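Local coordinates for protein CooJ (PDB 6HK5) that binds nickel(II) and probably serves as a nickel chaperone for carbon monoxide dehydrogenase, its helical N-terminal part forming a dimer with a high-affinity nickel site, at residues 18-23 / 59-64; 28-33 / 49-54. All coordinates share one frame; numbering follows the deposited sequence.

Contact 1: residues 18-23 / 59-64; sequences HFLDHV and ASLNAV. With NI (nickel (II) ion), chain I.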
ATOM      1  N   HIS A  18      -4.597  -6.720   8.471  1.00 30.31           N
ATOM      2  CA  HIS A  18      -4.201  -7.158   7.138  1.00 31.29           C
ATOM      3  C   HIS A  18      -2.760  -6.778   6.845  1.00 23.45           C
ATOM      4  O   HIS A  18      -1.995  -7.579   6.298  1.00 29.35           O
ATOM      5  CB  HIS A  18      -5.123  -6.540   6.073  1.00 34.10           C
ATOM      6  CG  HIS A  18      -6.561  -6.960   6.175  1.00 32.09           C
ATOM      7  ND1 HIS A  18      -6.973  -8.064   6.890  1.00 31.85           N
ATOM      8  CD2 HIS A  18      -7.679  -6.441   5.612  1.00 32.92           C
ATOM      9  CE1 HIS A  18      -8.283  -8.195   6.780  1.00 40.26           C
ATOM     10  NE2 HIS A  18      -8.736  -7.223   6.009  1.00 41.75           N
ATOM     11  N   PHE A  19      -2.378  -5.548   7.199  1.00 28.67           N
ATOM     12  CA  PHE A  19      -1.047  -5.041   6.886  1.00 29.42           C
ATOM     13  C   PHE A  19       0.024  -5.782   7.665  1.00 27.19           C
ATOM     14  O   PHE A  19       1.093  -6.099   7.125  1.00 26.03           O
ATOM     15  CB  PHE A  19      -0.972  -3.548   7.191  1.00 26.67           C
ATOM     16  CG  PHE A  19       0.411  -2.966   7.049  1.00 31.61           C
ATOM     17  CD1 PHE A  19       0.857  -2.499   5.825  1.00 32.37           C
ATOM     18  CD2 PHE A  19       1.267  -2.887   8.138  1.00 30.08           C
ATOM     19  CE1 PHE A  19       2.136  -1.960   5.691  1.00 35.03           C
ATOM     20  CE2 PHE A  19       2.544  -2.351   8.017  1.00 27.07           C
ATOM     21  CZ  PHE A  19       2.979  -1.887   6.791  1.00 33.25           C
ATOM     22  N   LEU A  20      -0.226  -6.036   8.947  1.00 27.22           N
ATOM     23  CA  LEU A  20       0.732  -6.786   9.752  1.00 29.54           C
ATOM     24  C   LEU A  20       0.885  -8.210   9.219  1.00 32.13           C
ATOM     25  O   LEU A  20       2.006  -8.703   9.048  1.00 25.82           O
ATOM     26  CB  LEU A  20       0.300  -6.782  11.221  1.00 28.69           C
ATOM     27  CG  LEU A  20       0.680  -5.516  12.007  1.00 32.56           C
ATOM     28  CD1 LEU A  20      -0.069  -5.407  13.334  1.00 37.87           C
ATOM     29  CD2 LEU A  20       2.178  -5.495  12.263  1.00 36.24           C
ATOM     30  N   ASP A  21      -0.240  -8.868   8.914  1.00 33.05           N
ATOM     31  CA  ASP A  21      -0.179 -10.158   8.231  1.00 35.40           C
ATOM     32  C   ASP A  21       0.608 -10.056   6.927  1.00 29.21           C
ATOM     33  O   ASP A  21       1.461 -10.899   6.639  1.00 26.24           O
ATOM     34  CB  ASP A  21      -1.593 -10.687   7.962  1.00 37.52           C
ATOM     35  CG  ASP A  21      -2.222 -11.348   9.190  1.00 59.53           C
ATOM     36  OD1 ASP A  21      -1.472 -11.775  10.104  1.00 59.18           O
ATOM     37  OD2 ASP A  21      -3.471 -11.454   9.235  1.00 60.72           O
ATOM     38  N   HIS A  22       0.369  -9.003   6.141  1.00 31.53           N
ATOM     39  CA  HIS A  22       1.015  -8.927   4.834  1.00 28.25           C
ATOM     40  C   HIS A  22       2.528  -8.783   4.968  1.00 29.98           C
ATOM     41  O   HIS A  22       3.285  -9.547   4.355  1.00 30.86           O
ATOM     42  CB  HIS A  22       0.420  -7.782   4.006  1.00 30.62           C
ATOM     43  CG  HIS A  22       0.899  -7.760   2.584  1.00 32.42           C
ATOM     44  ND1 HIS A  22       0.567  -8.737   1.668  1.00 36.87           N
ATOM     45  CD2 HIS A  22       1.690  -6.883   1.925  1.00 28.19           C
ATOM     46  CE1 HIS A  22       1.138  -8.468   0.509  1.00 32.08           C
ATOM     47  NE2 HIS A  22       1.824  -7.345   0.637  1.00 37.37           N
ATOM     48  N   VAL A  23       2.999  -7.821   5.771  1.00 25.75           N
ATOM     49  CA  VAL A  23       4.439  -7.593   5.834  1.00 26.82           C
ATOM     50  C   VAL A  23       5.179  -8.730   6.526  1.00 26.92           C
ATOM     51  O   VAL A  23       6.372  -8.922   6.278  1.00 26.91           O
ATOM     52  CB  VAL A  23       4.766  -6.266   6.529  1.00 30.76           C
ATOM     53  CG1 VAL A  23       4.119  -5.111   5.766  1.00 32.92           C
ATOM     54  CG2 VAL A  23       4.314  -6.303   7.982  1.00 28.36           C
ATOM     55  N   ALA A  59       5.946  -4.854  16.794  1.00 31.29           N
ATOM     56  CA  ALA A  59       5.582  -4.694  18.196  1.00 28.94           C
ATOM     57  C   ALA A  59       4.798  -3.402  18.428  1.00 27.80           C
ATOM     58  O   ALA A  59       3.723  -3.414  19.035  1.00 30.36           O
ATOM     59  CB  ALA A  59       6.846  -4.716  19.061  1.00 25.93           C
ATOM     60  N   SER A  60       5.313  -2.272  17.925  1.00 27.07           N
ATOM     61  CA  SER A  60       4.683  -0.989  18.229  0.66 29.23           C
ATOM     62  C   SER A  60       3.363  -0.816  17.487  1.00 30.85           C
ATOM     63  O   SER A  60       2.439  -0.175  18.012  1.00 23.99           O
ATOM     64  CB  SER A  60       5.636   0.160  17.889  0.66 27.18           C
ATOM     65  OG  SER A  60       5.747   0.330  16.486  0.66 22.00           O
ATOM     66  N   LEU A  61       3.257  -1.346  16.265  1.00 24.45           N
ATOM     67  CA  LEU A  61       1.981  -1.266  15.557  1.00 31.06           C
ATOM     68  C   LEU A  61       0.937  -2.154  16.219  1.00 32.28           C
ATOM     69  O   LEU A  61      -0.250  -1.799  16.278  1.00 29.24           O
ATOM     70  CB  LEU A  61       2.153  -1.661  14.096  1.00 34.98           C
ATOM     71  CG  LEU A  61       2.407  -0.533  13.106  1.00 40.51           C
ATOM     72  CD1 LEU A  61       2.552  -1.140  11.707  1.00 42.72           C
ATOM     73  CD2 LEU A  61       1.279   0.505  13.163  1.00 25.85           C
ATOM     74  N   ASN A  62       1.363  -3.314  16.728  1.00 30.82           N
ATOM     75  CA  ASN A  62       0.444  -4.170  17.464  1.00 30.08           C
ATOM     76  C   ASN A  62      -0.125  -3.450  18.687  1.00 27.18           C
ATOM     77  O   ASN A  62      -1.299  -3.615  19.017  1.00 30.29           O
ATOM     78  CB  ASN A  62       1.156  -5.456  17.877  1.00 35.65           C
ATOM     79  CG  ASN A  62       1.208  -6.482  16.755  1.00 44.77           C
ATOM     80  OD1 ASN A  62       0.255  -7.235  16.548  1.00 35.99           O
ATOM     81  ND2 ASN A  62       2.332  -6.523  16.032  1.00 33.54           N
ATOM     82  N   ALA A  63       0.686  -2.642  19.363  1.00 28.73           N
ATOM     83  CA  ALA A  63       0.178  -1.920  20.524  1.00 30.01           C
ATOM     84  C   ALA A  63      -0.876  -0.894  20.111  1.00 32.51           C
ATOM     85  O   ALA A  63      -1.893  -0.731  20.796  1.00 29.18           O
ATOM     86  CB  ALA A  63       1.338  -1.267  21.276  1.00 30.81           C
ATOM     87  N   VAL A  64      -0.665  -0.210  18.983  1.00 25.03           N
ATOM     88  CA  VAL A  64      -1.704   0.634  18.402  1.00 24.56           C
ATOM     89  C   VAL A  64      -2.982  -0.172  18.175  1.00 28.97           C
ATOM     90  O   VAL A  64      -4.054   0.175  18.683  1.00 29.73           O
ATOM     91  CB  VAL A  64      -1.213   1.273  17.095  1.00 26.21           C
ATOM     92  CG1 VAL A  64      -2.380   1.925  16.384  1.00 26.50           C
ATOM     93  CG2 VAL A  64      -0.100   2.281  17.361  1.00 23.71           C
TER
HETATM   94 NI    NI I 101       3.459  -6.490  -0.457  1.00 25.21          NI
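L20 on helix 5-35 and L61 on helix 42-67 face each other where the two antiparallel arms of the hairpin pack, their CA atoms 8.1 Å apart. The local axes stay 11.1 Å apart and run at 161° to one another, a separation wide enough for leucine and phenylalanine side chains to fill. The tight part is apolar. L61 brings CD1 obliquely to CE2 of the F19 ring (3.9 Å), the two side chains crossing at about a right angle. One face of that ring is covered from within its own helix by V23, whose CG1 sits 3.6 Å above the plane toward the rim. Beside this pair, CD2 of L20 rests on CB of L61 at 4.2 Å. L61 also packs on L16 of its own chain and H26 of the second subunit, and that subunit's H26 ring stacks on F19, which closes the buried side.

Toward the more open side the contact is looser and partly polar. With CG of N62 beside its backbone N (chi1 -82°), the amide bends back to the L20 methyls, and its OD1 stands 3.7 Å from L20 CD1, a plain van der Waals contact, while ND2 is bonded to the carbonyl O of R58. Replacing N62 with an alanine would probably leave the R58 carbonyl without this side-chain donor and uncover the methyls of L20.

On the far side of helix 5-35, H22 NE2 binds nickel at 2.1 Å, together with H26 of its own chain, H18 and H22 of the second subunit and E29 of the fourth. F19 and L20 thus serve the hairpin and H22 a metal site of imidazoles and a carboxylate, while H26 of the second subunit borders the apolar part.

Contact 2: residues 28-33 / 49-54; sequences GEIGVQ and RALADM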
ATOM      1  N   GLY A  28       9.476 -12.849   6.173  1.00 24.38           N
ATOM      2  CA  GLY A  28       9.903 -14.236   6.076  1.00 23.75           C
ATOM      3  C   GLY A  28      10.529 -14.563   4.734  1.00 30.11           C
ATOM      4  O   GLY A  28      11.535 -15.284   4.670  1.00 28.84           O
ATOM      5  N   GLU A  29       9.944 -14.027   3.650  1.00 29.58           N
ATOM      6  CA  GLU A  29      10.500 -14.193   2.309  1.00 26.53           C
ATOM      7  C   GLU A  29      11.885 -13.592   2.226  1.00 27.75           C
ATOM      8  O   GLU A  29      12.835 -14.232   1.762  1.00 30.98           O
ATOM      9  CB  GLU A  29       9.616 -13.499   1.266  1.00 33.37           C
ATOM     10  CG  GLU A  29       8.359 -14.201   0.818  1.00 38.75           C
ATOM     11  CD  GLU A  29       7.539 -13.316  -0.131  1.00 45.27           C
ATOM     12  OE1 GLU A  29       7.336 -12.108   0.172  1.00 38.76           O
ATOM     13  OE2 GLU A  29       7.104 -13.827  -1.187  1.00 53.89           O
ATOM     14  N   ILE A  30      12.002 -12.324   2.615  1.00 27.84           N
ATOM     15  CA  ILE A  30      13.283 -11.653   2.488  1.00 31.13           C
ATOM     16  C   ILE A  30      14.305 -12.299   3.407  1.00 28.67           C
ATOM     17  O   ILE A  30      15.487 -12.386   3.061  1.00 25.36           O
ATOM     18  CB  ILE A  30      13.113 -10.148   2.750  1.00 25.71           C
ATOM     19  CG1 ILE A  30      12.340  -9.518   1.585  1.00 31.40           C
ATOM     20  CG2 ILE A  30      14.459  -9.458   2.914  1.00 31.44           C
ATOM     21  CD1 ILE A  30      11.741  -8.166   1.906  1.00 32.72           C
ATOM     22  N   GLY A  31      13.871 -12.799   4.565  1.00 26.99           N
ATOM     23  CA  GLY A  31      14.810 -13.492   5.438  1.00 24.33           C
ATOM     24  C   GLY A  31      15.406 -14.724   4.776  1.00 27.00           C
ATOM     25  O   GLY A  31      16.609 -14.968   4.862  1.00 24.21           O
ATOM     26  N   VAL A  32      14.578 -15.506   4.085  1.00 27.42           N
ATOM     27  CA  VAL A  32      15.101 -16.729   3.494  1.00 30.39           C
ATOM     28  C   VAL A  32      16.008 -16.407   2.311  1.00 31.30           C
ATOM     29  O   VAL A  32      17.085 -16.993   2.171  1.00 30.98           O
ATOM     30  CB  VAL A  32      13.956 -17.680   3.119  1.00 28.82           C
ATOM     31  CG1 VAL A  32      14.494 -18.837   2.325  1.00 36.62           C
ATOM     32  CG2 VAL A  32      13.268 -18.195   4.384  1.00 24.73           C
ATOM     33  N   GLN A  33      15.615 -15.445   1.460  1.00 32.85           N
ATOM     34  CA  GLN A  33      16.523 -14.997   0.406  1.00 30.31           C
ATOM     35  C   GLN A  33      17.825 -14.455   0.992  1.00 34.62           C
ATOM     36  O   GLN A  33      18.912 -14.707   0.458  1.00 30.35           O
ATOM     37  CB  GLN A  33      15.846 -13.945  -0.470  1.00 27.80           C
ATOM     38  CG  GLN A  33      14.713 -14.490  -1.328  1.00 24.27           C
ATOM     39  CD  GLN A  33      14.148 -13.434  -2.278  1.00 33.29           C
ATOM     40  OE1 GLN A  33      14.882 -12.607  -2.804  1.00 34.50           O
ATOM     41  NE2 GLN A  33      12.840 -13.450  -2.479  1.00 37.35           N
ATOM     42  N   ARG A  49      19.573  -5.799   9.887  1.00 26.09           N
ATOM     43  CA  ARG A  49      19.190  -4.618  10.646  1.00 25.48           C
ATOM     44  C   ARG A  49      17.817  -4.115  10.203  1.00 22.37           C
ATOM     45  O   ARG A  49      16.964  -3.784  11.035  1.00 24.12           O
ATOM     46  CB  ARG A  49      20.245  -3.520  10.509  1.00 23.69           C
ATOM     47  CG  ARG A  49      19.850  -2.263  11.303  1.00 31.64           C
ATOM     48  CD  ARG A  49      20.817  -1.082  11.145  1.00 33.74           C
ATOM     49  NE  ARG A  49      20.826  -0.568   9.779  1.00 35.35           N
ATOM     50  CZ  ARG A  49      21.719   0.292   9.293  1.00 36.09           C
ATOM     51  NH1 ARG A  49      22.702   0.770  10.059  1.00 25.67           N
ATOM     52  NH2 ARG A  49      21.624   0.677   8.031  1.00 33.27           N
ATOM     53  N   ALA A  50      17.581  -4.072   8.891  1.00 25.00           N
ATOM     54  CA  ALA A  50      16.277  -3.650   8.389  1.00 18.95           C
ATOM     55  C   ALA A  50      15.181  -4.564   8.903  1.00 29.59           C
ATOM     56  O   ALA A  50      14.132  -4.088   9.360  1.00 23.35           O
ATOM     57  CB  ALA A  50      16.281  -3.614   6.862  1.00 27.41           C
ATOM     58  N   LEU A  51      15.426  -5.883   8.880  1.00 24.02           N
ATOM     59  CA  LEU A  51      14.408  -6.834   9.319  1.00 25.83           C
ATOM     60  C   LEU A  51      14.163  -6.715  10.811  1.00 25.49           C
ATOM     61  O   LEU A  51      13.025  -6.847  11.269  1.00 27.61           O
ATOM     62  CB  LEU A  51      14.810  -8.274   8.969  1.00 27.34           C
ATOM     63  CG  LEU A  51      14.875  -8.698   7.487  1.00 27.60           C
ATOM     64  CD1 LEU A  51      15.295 -10.146   7.373  1.00 22.02           C
ATOM     65  CD2 LEU A  51      13.542  -8.462   6.770  1.00 29.80           C
ATOM     66  N   ALA A  52      15.230  -6.491  11.580  1.00 30.14           N
ATOM     67  CA  ALA A  52      15.089  -6.280  13.010  1.00 27.94           C
ATOM     68  C   ALA A  52      14.249  -5.038  13.288  1.00 27.84           C
ATOM     69  O   ALA A  52      13.333  -5.068  14.118  1.00 26.99           O
ATOM     70  CB  ALA A  52      16.469  -6.168  13.652  1.00 26.30           C
ATOM     71  N   ASP A  53      14.549  -3.935  12.595  1.00 22.07           N
ATOM     72  CA  ASP A  53      13.782  -2.711  12.779  1.00 24.30           C
ATOM     73  C   ASP A  53      12.312  -2.920  12.428  1.00 27.11           C
ATOM     74  O   ASP A  53      11.430  -2.324  13.060  1.00 26.88           O
ATOM     75  CB  ASP A  53      14.415  -1.572  11.958  1.00 25.20           C
ATOM     76  CG  ASP A  53      15.827  -1.185  12.473  1.00 35.18           C
ATOM     77  OD1 ASP A  53      16.170  -1.603  13.596  1.00 29.04           O
ATOM     78  OD2 ASP A  53      16.596  -0.467  11.776  1.00 33.17           O
HETATM   79  N   MSE A  54      12.018  -3.807  11.483  1.00 25.86           N
HETATM   80  CA  MSE A  54      10.632  -4.132  11.165  1.00 27.04           C
HETATM   81  C   MSE A  54       9.949  -4.890  12.290  1.00 30.53           C
HETATM   82  O   MSE A  54       8.770  -4.678  12.548  1.00 26.26           O
HETATM   83  CB  MSE A  54      10.553  -4.943   9.870  1.00 31.81           C
HETATM   84  CG  MSE A  54      10.449  -4.074   8.642  1.00 42.63           C
HETATM   85 SE   MSE A  54       9.094  -2.663   8.902  1.00 59.43          SE
HETATM   86  CE  MSE A  54       7.471  -3.743   9.109  1.00 36.23           C
TER
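G31 and L51 bring the two helical backbones to a CA separation of 7.7 Å, the nearest such pair between residues 28-33 and 49-54, and no hydrogen bond passes from one helix to the other. Each segment keeps its own i to i+4 bonding, as where Q33 N donates to the carbonyl O of E29.

L51 carries the contact from its side. Its CG lies anti to the carbonyl carbon (chi1 -67°) and CD1 extends anti to CA (chi2 180°), which delivers this methyl to the backbone of the facing helix. There CD1 meets the CA of G31 at 3.9 Å and stands 4.1 Å from the backbone N of the same glycine, a methyl laid on bare main chain. The other branch, CD2, turns to I30 and approaches its CG2 at 4.1 Å, the two side chains meeting at a slant. One leucine thereby spans a glycine and its isoleucine neighbour, one methyl for each.

I30 is buried, and F19 of the second subunit packs against it as well, so this isoleucine belongs both to the hairpin and to the dimer interface. E29 and D53 find their partners outside the two segments. E29 is hydrogen-bonded to H26 at OE1, the atom through which E29 of the fourth subunit coordinates nickel, and forms a salt bridge through OE2 with R11 of the third subunit, while D53 bonds to S60 of the second subunit.

Contact between the segments is slight, with 99 Å² buried in all, and it depends on van der Waals packing alone. Having no directional bond across them, the two segments meet by shape, methyl groups on glycine and isoleucine, and the second subunit adds to the packing, while E29 OE2 and D53 reach other subunits.

In the fold
Both contacts join the same two helices, 5-35 and 42-67, which make up nearly the whole modelled chain as an antiparallel helical hairpin. Their centres are 15 Å apart. Contact 2 is nested within the loop closed by contact 1: the chain passes through 18-23, then 28-33, turns between the helices, and returns through 49-54 to 59-64. The two levels touch where V23 CG2 meets CE of selenomethionine M54 at 4.2 Å, which links them by an apolar contact. Both also reach the second subunit, consistent with hairpin packing and subunit association being coupled; H22 and E29, in the 18-23 and 28-33 segments, supply nickel ligands.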